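Local structure of quinoline 2-oxidoreductase large subunit (Pseudomonas putida, 1T3Q) at residues T16-E22 with H510-Q516; G555-A560 with A626-Y630; T652-R656 with I778-I782. The protein carries the molybdenum site, with its pterin cytosine dinucleotide cofactor, of the molybdenum hydroxylase quinoline 2-oxidoreductase, a member of the xanthine dehydrogenase family. All blocks are in the same frame, centred on the assembly; numbering follows the deposited sequence.

Contact 1: T16-E22 with H510-Q516; sequences TSVLRRE and HETTLAQ. With MCN (pterin cytosine dinucleotide), chain N.
Residues 16-22 form an irregular loop that runs past the first turns of helix 510-522 before turning into helix 23-27. Thr16 opens it with its carbonyl O accepting a hydrogen bond from Gln516 NE2 (3.0 Å); the same amide nitrogen also bonds Ser13. Ser17, the centre of an inverse gamma turn, faces away, so that Val18 (chi1 t) comes back toward the helix, with CG2 3.6 Å from Gln516 NE2 and CG1 4.0 Å from Thr512 CG2. Val18 to Arg20 run in a polyproline-like conformation (phi near -65°, psi 127 to 142°). The closest CA pair is Arg20 and Thr512, 5.6 Å apart, while the Arg20 guanidinium leads away to Asp23 and to Gln106 of the small subunit. The helix start lies between the loop and the pterin cytosine dinucleotide: on the side turned away from the loop, His510 NE2 donates to O2B of MCN (2.7 Å), and Thr513 OG1 lies 2.7 Å from O2' of MCN. From Arg21 the backbone turns helical (phi/psi -71/-23). Arg21 N donates to Thr512 OG1 (2.9 Å), and its p rotamer sends the guanidinium over Ala515 CB, 3.5 Å from NH2, and on to Val529 and Ala526. Water 1 joins Arg21 NH2 to Glu511 O. At Glu22, also p, OE1 accepts from Thr512 OG1 (2.7 Å), and water 2 links OE2 to Glu511 N.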
loop_
_atom_site.group_PDB
_atom_site.type_symbol
_atom_site.label_atom_id
_atom_site.label_comp_id
_atom_site.label_asym_id
_atom_site.label_seq_id
_atom_site.Cartn_x
_atom_site.Cartn_y
_atom_site.Cartn_z
ATOM N N THR B 16 -26.116 -20.737 7.768
ATOM C CA THR B 16 -26.816 -20.155 6.629
ATOM C C THR B 16 -25.856 -19.901 5.472
ATOM O O THR B 16 -24.683 -19.573 5.682
ATOM C CB THR B 16 -27.515 -18.833 7.016
ATOM O OG1 THR B 16 -26.539 -17.827 7.312
ATOM C CG2 THR B 16 -28.401 -19.052 8.238
ATOM N N SER B 17 -26.358 -20.065 4.252
ATOM C CA SER B 17 -25.541 -19.874 3.057
ATOM C C SER B 17 -25.440 -18.421 2.614
ATOM O O SER B 17 -25.966 -18.039 1.570
ATOM C CB SER B 17 -26.081 -20.738 1.918
ATOM O OG SER B 17 -25.907 -22.112 2.211
ATOM N N VAL B 18 -24.748 -17.617 3.414
ATOM C CA VAL B 18 -24.539 -16.207 3.111
ATOM C C VAL B 18 -23.721 -16.092 1.819
ATOM O O VAL B 18 -22.753 -16.833 1.626
ATOM C CB VAL B 18 -23.772 -15.510 4.274
ATOM C CG1 VAL B 18 -23.335 -14.112 3.871
ATOM C CG2 VAL B 18 -24.655 -15.456 5.512
ATOM N N LEU B 19 -24.121 -15.185 0.929
ATOM C CA LEU B 19 -23.394 -14.991 -0.322
ATOM C C LEU B 19 -22.014 -14.420 -0.005
ATOM O O LEU B 19 -21.870 -13.582 0.883
ATOM C CB LEU B 19 -24.164 -14.048 -1.253
ATOM C CG LEU B 19 -25.529 -14.592 -1.698
ATOM C CD1 LEU B 19 -26.164 -13.636 -2.695
ATOM C CD2 LEU B 19 -25.356 -15.974 -2.323
ATOM N N ARG B 20 -21.005 -14.870 -0.742
ATOM C CA ARG B 20 -19.635 -14.430 -0.494
ATOM C C ARG B 20 -19.370 -12.956 -0.761
ATOM O O ARG B 20 -19.638 -12.448 -1.844
ATOM C CB ARG B 20 -18.656 -15.287 -1.304
ATOM C CG ARG B 20 -18.841 -16.786 -1.106
ATOM C CD ARG B 20 -17.558 -17.536 -1.427
ATOM N NE ARG B 20 -16.896 -16.963 -2.597
ATOM C CZ ARG B 20 -15.636 -17.203 -2.934
ATOM N NH1 ARG B 20 -15.118 -16.627 -4.012
ATOM N NH2 ARG B 20 -14.898 -18.019 -2.193
ATOM N N ARG B 21 -18.816 -12.268 0.230
ATOM C CA ARG B 21 -18.519 -10.858 0.060
ATOM C C ARG B 21 -17.345 -10.625 -0.894
ATOM O O ARG B 21 -17.240 -9.560 -1.499
ATOM C CB ARG B 21 -18.254 -10.199 1.420
ATOM C CG ARG B 21 -17.266 -10.925 2.306
ATOM C CD ARG B 21 -17.240 -10.317 3.709
ATOM N NE ARG B 21 -18.540 -10.405 4.380
ATOM C CZ ARG B 21 -18.772 -9.973 5.618
ATOM N NH1 ARG B 21 -19.982 -10.087 6.150
ATOM N NH2 ARG B 21 -17.794 -9.428 6.328
ATOM N N GLU B 22 -16.476 -11.620 -1.054
ATOM C CA GLU B 22 -15.338 -11.445 -1.951
ATOM C C GLU B 22 -15.691 -11.567 -3.433
ATOM O O GLU B 22 -14.948 -11.091 -4.293
ATOM C CB GLU B 22 -14.215 -12.437 -1.611
ATOM C CG GLU B 22 -14.617 -13.897 -1.611
ATOM C CD GLU B 22 -14.981 -14.405 -0.223
ATOM O OE1 GLU B 22 -15.927 -13.863 0.386
ATOM O OE2 GLU B 22 -14.314 -15.348 0.263
ATOM N N HIS B 510 -12.952 -17.714 3.658
ATOM C CA HIS B 510 -12.737 -17.198 5.019
ATOM C C HIS B 510 -13.296 -15.800 5.258
ATOM O O HIS B 510 -13.835 -15.504 6.318
ATOM C CB HIS B 510 -11.240 -17.148 5.334
ATOM C CG HIS B 510 -10.570 -18.481 5.314
ATOM N ND1 HIS B 510 -9.199 -18.622 5.325
ATOM C CD2 HIS B 510 -11.077 -19.734 5.309
ATOM C CE1 HIS B 510 -8.891 -19.906 5.330
ATOM N NE2 HIS B 510 -10.013 -20.603 5.322
ATOM N N GLU B 511 -13.121 -14.932 4.272
ATOM C CA GLU B 511 -13.571 -13.558 4.361
ATOM C C GLU B 511 -15.063 -13.490 4.685
ATOM O O GLU B 511 -15.539 -12.530 5.293
ATOM C CB GLU B 511 -13.252 -12.858 3.039
ATOM C CG GLU B 511 -13.604 -11.400 2.964
ATOM C CD GLU B 511 -12.979 -10.737 1.745
ATOM O OE1 GLU B 511 -13.457 -9.658 1.346
ATOM O OE2 GLU B 511 -12.004 -11.298 1.193
ATOM N N THR B 512 -15.794 -14.523 4.294
ATOM C CA THR B 512 -17.225 -14.571 4.558
ATOM C C THR B 512 -17.549 -15.432 5.780
ATOM O O THR B 512 -18.210 -14.975 6.709
ATOM C CB THR B 512 -17.990 -15.115 3.323
ATOM O OG1 THR B 512 -17.836 -14.200 2.228
ATOM C CG2 THR B 512 -19.470 -15.285 3.633
ATOM N N THR B 513 -17.062 -16.667 5.795
ATOM C CA THR B 513 -17.360 -17.565 6.904
ATOM C C THR B 513 -16.818 -17.144 8.268
ATOM O O THR B 513 -17.467 -17.377 9.287
ATOM C CB THR B 513 -16.901 -19.004 6.591
ATOM O OG1 THR B 513 -15.522 -19.009 6.201
ATOM C CG2 THR B 513 -17.748 -19.588 5.469
ATOM N N LEU B 514 -15.641 -16.529 8.309
ATOM C CA LEU B 514 -15.108 -16.102 9.596
ATOM C C LEU B 514 -15.964 -14.961 10.148
ATOM O O LEU B 514 -16.094 -14.803 11.359
ATOM C CB LEU B 514 -13.638 -15.662 9.466
ATOM C CG LEU B 514 -12.651 -16.767 9.060
ATOM C CD1 LEU B 514 -11.231 -16.196 9.015
ATOM C CD2 LEU B 514 -12.729 -17.931 10.051
ATOM N N ALA B 515 -16.555 -14.169 9.255
ATOM C CA ALA B 515 -17.402 -13.064 9.683
ATOM C C ALA B 515 -18.669 -13.635 10.310
ATOM O O ALA B 515 -19.186 -13.089 11.282
ATOM C CB ALA B 515 -17.765 -12.170 8.490
ATOM N N GLN B 516 -19.169 -14.723 9.726
ATOM C CA GLN B 516 -20.370 -15.387 10.224
ATOM C C GLN B 516 -20.138 -15.880 11.649
ATOM O O GLN B 516 -21.024 -15.795 12.501
ATOM C CB GLN B 516 -20.738 -16.565 9.317
ATOM C CG GLN B 516 -21.272 -16.147 7.950
ATOM C CD GLN B 516 -21.630 -17.334 7.078
ATOM O OE1 GLN B 516 -20.863 -17.733 6.208
ATOM N NE2 GLN B 516 -22.804 -17.917 7.322
HETATM N N1 MCN N . -16.478 -24.589 6.079
HETATM C C2 MCN N . -17.777 -24.292 6.606
HETATM N N3 MCN N . -18.142 -25.120 7.656
HETATM C C4 MCN N . -17.392 -26.160 8.196
HETATM C C5 MCN N . -16.074 -26.426 7.606
HETATM C C6 MCN N . -15.625 -25.648 6.566
HETATM O O2 MCN N . -18.459 -23.413 6.130
HETATM N N4 MCN N . -17.840 -26.880 9.202
HETATM C "C1'" MCN N . -16.007 -23.643 4.912
HETATM C C2D MCN N . -15.048 -22.483 5.443
HETATM O "O2'" MCN N . -15.264 -21.256 4.658
HETATM C "C3'" MCN N . -13.666 -23.088 5.310
HETATM C C4D MCN N . -13.727 -23.907 4.043
HETATM O O4D MCN N . -15.182 -24.304 3.910
HETATM O "O3'" MCN N . -12.662 -22.017 5.217
HETATM C "C5'" MCN N . -12.705 -25.075 3.946
HETATM O "O5'" MCN N . -12.857 -25.807 5.137
HETATM P PA MCN N . -11.691 -26.135 6.150
HETATM O O1A MCN N . -11.966 -25.318 7.375
HETATM O O2A MCN N . -11.656 -27.653 6.197
HETATM O O3A MCN N . -10.200 -25.814 5.584
HETATM P PB MCN N . -9.420 -24.428 5.395
HETATM O O1B MCN N . -8.214 -24.485 6.276
HETATM O O2B MCN N . -10.343 -23.256 5.557
HETATM O O3B MCN N . -8.986 -24.456 3.851
HETATM C C10 MCN N . -7.844 -25.162 3.436
HETATM C "C9'" MCN N . -8.351 -26.389 2.751
HETATM C "C8'" MCN N . -7.081 -27.102 2.231
HETATM S "S8'" MCN N . -5.941 -27.646 3.495
HETATM C "C7'" MCN N . -6.791 -27.363 0.954
HETATM S "S7'" MCN N . -5.309 -28.172 0.373
HETATM C "C6'" MCN N . -7.790 -26.854 -0.139
HETATM C C7 MCN N . -9.183 -26.741 0.420
HETATM O "O9'" MCN N . -9.202 -25.945 1.593
HETATM N "N5'" MCN N . -7.148 -25.604 -0.722
HETATM C C4A MCN N . -8.173 -24.873 -1.444
HETATM N "N8'" MCN N . -10.101 -26.105 -0.586
HETATM C C4B MCN N . -9.560 -25.106 -1.447
HETATM N "N1'" MCN N . -10.529 -24.362 -2.167
HETATM C "C2'" MCN N . -10.029 -23.347 -2.910
HETATM N "N2'" MCN N . -10.911 -22.616 -3.627
HETATM N "N3'" MCN N . -8.688 -23.023 -2.946
HETATM C "C4'" MCN N . -7.647 -23.723 -2.229
HETATM O "O4'" MCN N . -6.494 -23.376 -2.314
HETATM O O HOH W 1 -14.974 -9.703 5.812
HETATM O O HOH W 2 -11.840 -15.495 1.725
#

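Contact 2: G555-A560 with A626-Y630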
loop_
_atom_site.group_PDB
_atom_site.type_symbol
_atom_site.label_atom_id
_atom_site.label_comp_id
_atom_site.label_asym_id
_atom_site.label_seq_id
_atom_site.Cartn_x
_atom_site.Cartn_y
_atom_site.Cartn_z
ATOM N N GLY B 555 -12.287 -21.257 16.834
ATOM C CA GLY B 555 -11.686 -21.258 18.155
ATOM C C GLY B 555 -10.963 -19.983 18.555
ATOM O O GLY B 555 -11.202 -19.461 19.648
ATOM N N SER B 556 -10.084 -19.472 17.689
ATOM C CA SER B 556 -9.334 -18.256 18.002
ATOM C C SER B 556 -10.220 -17.017 18.012
ATOM O O SER B 556 -10.156 -16.206 18.934
ATOM C CB SER B 556 -8.173 -18.051 17.014
ATOM O OG SER B 556 -8.622 -17.924 15.676
ATOM N N ILE B 557 -11.034 -16.853 16.980
ATOM C CA ILE B 557 -11.918 -15.699 16.947
ATOM C C ILE B 557 -12.874 -15.827 18.132
ATOM O O ILE B 557 -13.219 -14.838 18.775
ATOM C CB ILE B 557 -12.695 -15.640 15.614
ATOM C CG1 ILE B 557 -11.719 -15.311 14.476
ATOM C CG2 ILE B 557 -13.800 -14.587 15.689
ATOM C CD1 ILE B 557 -12.333 -15.402 13.094
ATOM N N GLY B 558 -13.276 -17.058 18.429
ATOM C CA GLY B 558 -14.169 -17.304 19.548
ATOM C C GLY B 558 -13.575 -16.781 20.842
ATOM O O GLY B 558 -14.200 -15.990 21.544
ATOM N N ARG B 559 -12.355 -17.215 21.149
ATOM C CA ARG B 559 -11.668 -16.776 22.360
ATOM C C ARG B 559 -11.489 -15.261 22.436
ATOM O O ARG B 559 -11.787 -14.646 23.457
ATOM C CB ARG B 559 -10.280 -17.424 22.458
ATOM C CG ARG B 559 -10.249 -18.893 22.855
ATOM C CD ARG B 559 -8.892 -19.210 23.502
ATOM N NE ARG B 559 -8.715 -18.424 24.723
ATOM C CZ ARG B 559 -7.544 -18.043 25.230
ATOM N NH1 ARG B 559 -7.518 -17.331 26.349
ATOM N NH2 ARG B 559 -6.403 -18.349 24.625
ATOM N N ALA B 560 -10.975 -14.662 21.361
ATOM C CA ALA B 560 -10.745 -13.227 21.343
ATOM C C ALA B 560 -12.055 -12.456 21.491
ATOM O O ALA B 560 -12.135 -11.495 22.258
ATOM C CB ALA B 560 -10.034 -12.824 20.058
ATOM N N ALA B 626 -9.065 -7.492 21.862
ATOM C CA ALA B 626 -8.308 -8.550 22.521
ATOM C C ALA B 626 -7.797 -9.583 21.534
ATOM O O ALA B 626 -8.334 -9.731 20.434
ATOM C CB ALA B 626 -9.181 -9.229 23.582
ATOM N N THR B 627 -6.766 -10.310 21.951
ATOM C CA THR B 627 -6.141 -11.330 21.127
ATOM C C THR B 627 -6.027 -12.630 21.920
ATOM O O THR B 627 -5.796 -12.612 23.128
ATOM C CB THR B 627 -4.729 -10.869 20.689
ATOM O OG1 THR B 627 -4.845 -9.641 19.959
ATOM C CG2 THR B 627 -4.055 -11.919 19.813
ATOM N N ALA B 628 -6.194 -13.756 21.237
ATOM C CA ALA B 628 -6.101 -15.048 21.894
ATOM C C ALA B 628 -5.755 -16.147 20.910
ATOM O O ALA B 628 -6.241 -16.162 19.780
ATOM C CB ALA B 628 -7.425 -15.379 22.587
ATOM N N THR B 629 -4.903 -17.070 21.336
ATOM C CA THR B 629 -4.557 -18.184 20.484
ATOM C C THR B 629 -5.478 -19.341 20.851
ATOM O O THR B 629 -5.999 -19.400 21.971
ATOM C CB THR B 629 -3.098 -18.629 20.678
ATOM O OG1 THR B 629 -2.808 -19.692 19.762
ATOM C CG2 THR B 629 -2.874 -19.122 22.107
ATOM N N TYR B 630 -5.681 -20.254 19.907
ATOM C CA TYR B 630 -6.529 -21.414 20.140
ATOM C C TYR B 630 -5.906 -22.657 19.531
ATOM O O TYR B 630 -5.274 -22.604 18.474
ATOM C CB TYR B 630 -7.932 -21.178 19.563
ATOM C CG TYR B 630 -8.766 -22.432 19.390
ATOM C CD1 TYR B 630 -8.750 -23.137 18.188
ATOM C CD2 TYR B 630 -9.596 -22.897 20.415
ATOM C CE1 TYR B 630 -9.538 -24.266 18.001
ATOM C CE2 TYR B 630 -10.391 -24.031 20.238
ATOM C CZ TYR B 630 -10.358 -24.706 19.025
ATOM O OH TYR B 630 -11.162 -25.799 18.818
#
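Gly555 and the alanines at the interface let helix 555-560 lie close on strand 626-629: the two axes approach to 6.7 Å, with N-to-C directions 140° apart. At one end Tyr630, with chi1 t and chi2 near -90°, presents its ring face to Gly555, whose CA sits 3.3 Å from the ring centroid and 9° off its normal, a CH-pi contact. There is no room here for a CB, which would fall 2.1 Å from Tyr630 CD1. The phenol OH continues to the carbonyl of Leu733. Next to it, Ser556 N is 3.3 Å from Tyr630 CB, and Ser556, in the p rotamer, turns its OG back to its own helix at Ile552 O. In the middle Ala628 CB meets Arg559 CB at 3.5 Å and Ala560 CB at 4.4 Å. Arg559 (chi1 m, chi2 t, chi3 p) curls its guanidinium over the Ala628 methyl so that NH2 donates to Thr629 O (2.9 Å); NE pairs with Glu5, and NH1 with Asp621 of the second copy of this protein. Ala560 CB closes the far end, 3.5 Å from Ala626 O. Thr627 and Thr629 point away from the helix and bond Thr488 and Asp485. This is alpha/beta layer packing within the molybdopterin cofactor-binding region, helix 549-576 lying across strand 625-629, at the edge of the sheet within this chain, and its antiparallel neighbour 486-491.

Contact 3: T652-R656 with I778-I782; sequences TYATR and IFRSI
Segment 652-656 holds the end of a beta-hairpin connection and the start of its second strand, 655-665, antiparallel to 636-649; it packs against helix 775-783 near the C-terminus. Tyr653 takes a left-handed helical conformation (phi/psi 66/18), after which Ala654 and Thr655 extend into the strand; residues 778-782 are regular helix, with Ile782 N bonded to Ile778 O at 3.0 Å. The closest CA pair is Tyr653 and Ile778, 6.3 Å apart. Tyr653 (chi1 -44°) supplies most of the segment's contact surface, 109 Å². Phe779, chi1 t, places its CB over the Tyr653 ring face, 4.1 Å from the centroid, and turns its ring edge to that face in an offset edge-to-face pair, centroids 5.4 Å apart and planes at 64°. Ile782 CD1 reaches the ring edge at Tyr653 CE2 (4.2 Å). The medium subunit borders both segments, touching Tyr653 through its Ser266 and Phe779 through its Asp262. Ile778, chi1 m and chi2 t, brings CD1 to 3.7 Å from Tyr653 O and 3.1 Å from Thr655 OG1.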
loop_
_atom_site.group_PDB
_atom_site.type_symbol
_atom_site.label_atom_id
_atom_site.label_comp_id
_atom_site.label_asym_id
_atom_site.label_seq_id
_atom_site.Cartn_x
_atom_site.Cartn_y
_atom_site.Cartn_z
ATOM N N THR B 652 -12.892 -48.778 -26.911
ATOM C CA THR B 652 -11.944 -47.671 -26.899
ATOM C C THR B 652 -11.281 -47.431 -25.546
ATOM O O THR B 652 -10.324 -46.664 -25.446
ATOM C CB THR B 652 -12.630 -46.373 -27.347
ATOM O OG1 THR B 652 -13.618 -45.998 -26.377
ATOM C CG2 THR B 652 -13.307 -46.575 -28.701
ATOM N N TYR B 653 -11.791 -48.095 -24.514
ATOM C CA TYR B 653 -11.252 -47.969 -23.162
ATOM C C TYR B 653 -11.445 -46.569 -22.596
ATOM O O TYR B 653 -10.782 -46.178 -21.636
ATOM C CB TYR B 653 -9.769 -48.340 -23.148
ATOM C CG TYR B 653 -9.483 -49.589 -23.943
ATOM C CD1 TYR B 653 -8.840 -49.519 -25.175
ATOM C CD2 TYR B 653 -9.915 -50.837 -23.493
ATOM C CE1 TYR B 653 -8.636 -50.663 -25.945
ATOM C CE2 TYR B 653 -9.716 -51.987 -24.251
ATOM C CZ TYR B 653 -9.077 -51.892 -25.477
ATOM O OH TYR B 653 -8.880 -53.023 -26.237
ATOM N N ALA B 654 -12.354 -45.815 -23.204
ATOM C CA ALA B 654 -12.647 -44.469 -22.739
ATOM C C ALA B 654 -13.399 -44.607 -21.418
ATOM O O ALA B 654 -14.291 -45.446 -21.290
ATOM C CB ALA B 654 -13.502 -43.738 -23.764
ATOM N N THR B 655 -13.036 -43.787 -20.437
ATOM C CA THR B 655 -13.684 -43.843 -19.136
ATOM C C THR B 655 -14.405 -42.545 -18.805
ATOM O O THR B 655 -13.868 -41.449 -18.974
ATOM C CB THR B 655 -12.665 -44.157 -18.030
ATOM O OG1 THR B 655 -11.986 -45.379 -18.349
ATOM C CG2 THR B 655 -13.367 -44.318 -16.691
ATOM N N ARG B 656 -15.630 -42.685 -18.320
ATOM C CA ARG B 656 -16.452 -41.538 -17.979
ATOM C C ARG B 656 -17.073 -41.710 -16.596
ATOM O O ARG B 656 -17.628 -42.763 -16.286
ATOM C CB ARG B 656 -17.547 -41.388 -19.049
ATOM C CG ARG B 656 -18.538 -40.259 -18.836
ATOM C CD ARG B 656 -19.311 -39.955 -20.126
ATOM N NE ARG B 656 -20.754 -40.156 -19.988
ATOM C CZ ARG B 656 -21.389 -41.285 -20.289
ATOM N NH1 ARG B 656 -22.702 -41.373 -20.127
ATOM N NH2 ARG B 656 -20.716 -42.322 -20.766
ATOM N N ILE B 778 -5.873 -49.454 -18.882
ATOM C CA ILE B 778 -7.079 -50.268 -18.977
ATOM C C ILE B 778 -6.892 -51.275 -20.112
ATOM O O ILE B 778 -7.250 -52.442 -19.983
ATOM C CB ILE B 778 -8.321 -49.402 -19.275
ATOM C CG1 ILE B 778 -8.590 -48.457 -18.100
ATOM C CG2 ILE B 778 -9.526 -50.294 -19.551
ATOM C CD1 ILE B 778 -9.789 -47.560 -18.297
ATOM N N PHE B 779 -6.330 -50.806 -21.223
ATOM C CA PHE B 779 -6.072 -51.647 -22.389
ATOM C C PHE B 779 -5.159 -52.805 -21.993
ATOM O O PHE B 779 -5.416 -53.964 -22.324
ATOM C CB PHE B 779 -5.412 -50.798 -23.489
ATOM C CG PHE B 779 -4.792 -51.601 -24.605
ATOM C CD1 PHE B 779 -5.583 -52.324 -25.492
ATOM C CD2 PHE B 779 -3.411 -51.618 -24.776
ATOM C CE1 PHE B 779 -5.005 -53.055 -26.538
ATOM C CE2 PHE B 779 -2.825 -52.344 -25.817
ATOM C CZ PHE B 779 -3.622 -53.063 -26.699
ATOM N N ARG B 780 -4.094 -52.475 -21.275
ATOM C CA ARG B 780 -3.120 -53.455 -20.815
ATOM C C ARG B 780 -3.737 -54.455 -19.836
ATOM O O ARG B 780 -3.507 -55.660 -19.938
ATOM C CB ARG B 780 -1.960 -52.737 -20.128
ATOM C CG ARG B 780 -0.606 -52.995 -20.749
ATOM C CD ARG B 780 -0.474 -52.364 -22.120
ATOM N NE ARG B 780 0.128 -53.305 -23.056
ATOM C CZ ARG B 780 0.751 -52.965 -24.180
ATOM N NH1 ARG B 780 1.257 -53.909 -24.957
ATOM N NH2 ARG B 780 0.882 -51.692 -24.520
ATOM N N SER B 781 -4.513 -53.949 -18.884
ATOM C CA SER B 781 -5.138 -54.810 -17.887
ATOM C C SER B 781 -6.039 -55.853 -18.531
ATOM O O SER B 781 -5.998 -57.027 -18.171
ATOM C CB SER B 781 -5.954 -53.979 -16.893
ATOM N N ILE B 782 -6.850 -55.417 -19.488
ATOM C CA ILE B 782 -7.776 -56.304 -20.178
ATOM C C ILE B 782 -7.076 -57.287 -21.118
ATOM O O ILE B 782 -7.522 -58.425 -21.271
ATOM C CB ILE B 782 -8.823 -55.482 -20.966
ATOM C CG1 ILE B 782 -9.745 -54.756 -19.984
ATOM C CG2 ILE B 782 -9.621 -56.392 -21.893
ATOM C CD1 ILE B 782 -10.797 -53.881 -20.640
#

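No helix or strand is shared among the contacts, but helices 510-522 and 549-576 pack side by side, joining contacts 1 and 2 (centres about 19 Å apart) where Leu514 CB lies 3.9 Å from Ile557 CD1. Contact 3 is remote, about 43 Å and 53 Å from them between centres, and across the chain's centre from contact 2. Contact 1, partly buried beside the dinucleotide and the small subunit, is largely polar, with threonine, glutamine, glutamate, arginine and waters sharing the bonds. All touching residues of contact 2 are buried; there glycine and alanine permit close backbone approach, and an arginine reaches the second copy. Contact 3, partly buried near the medium subunit, has no hydrogen bond across its segments and relies on aromatic and aliphatic side chains.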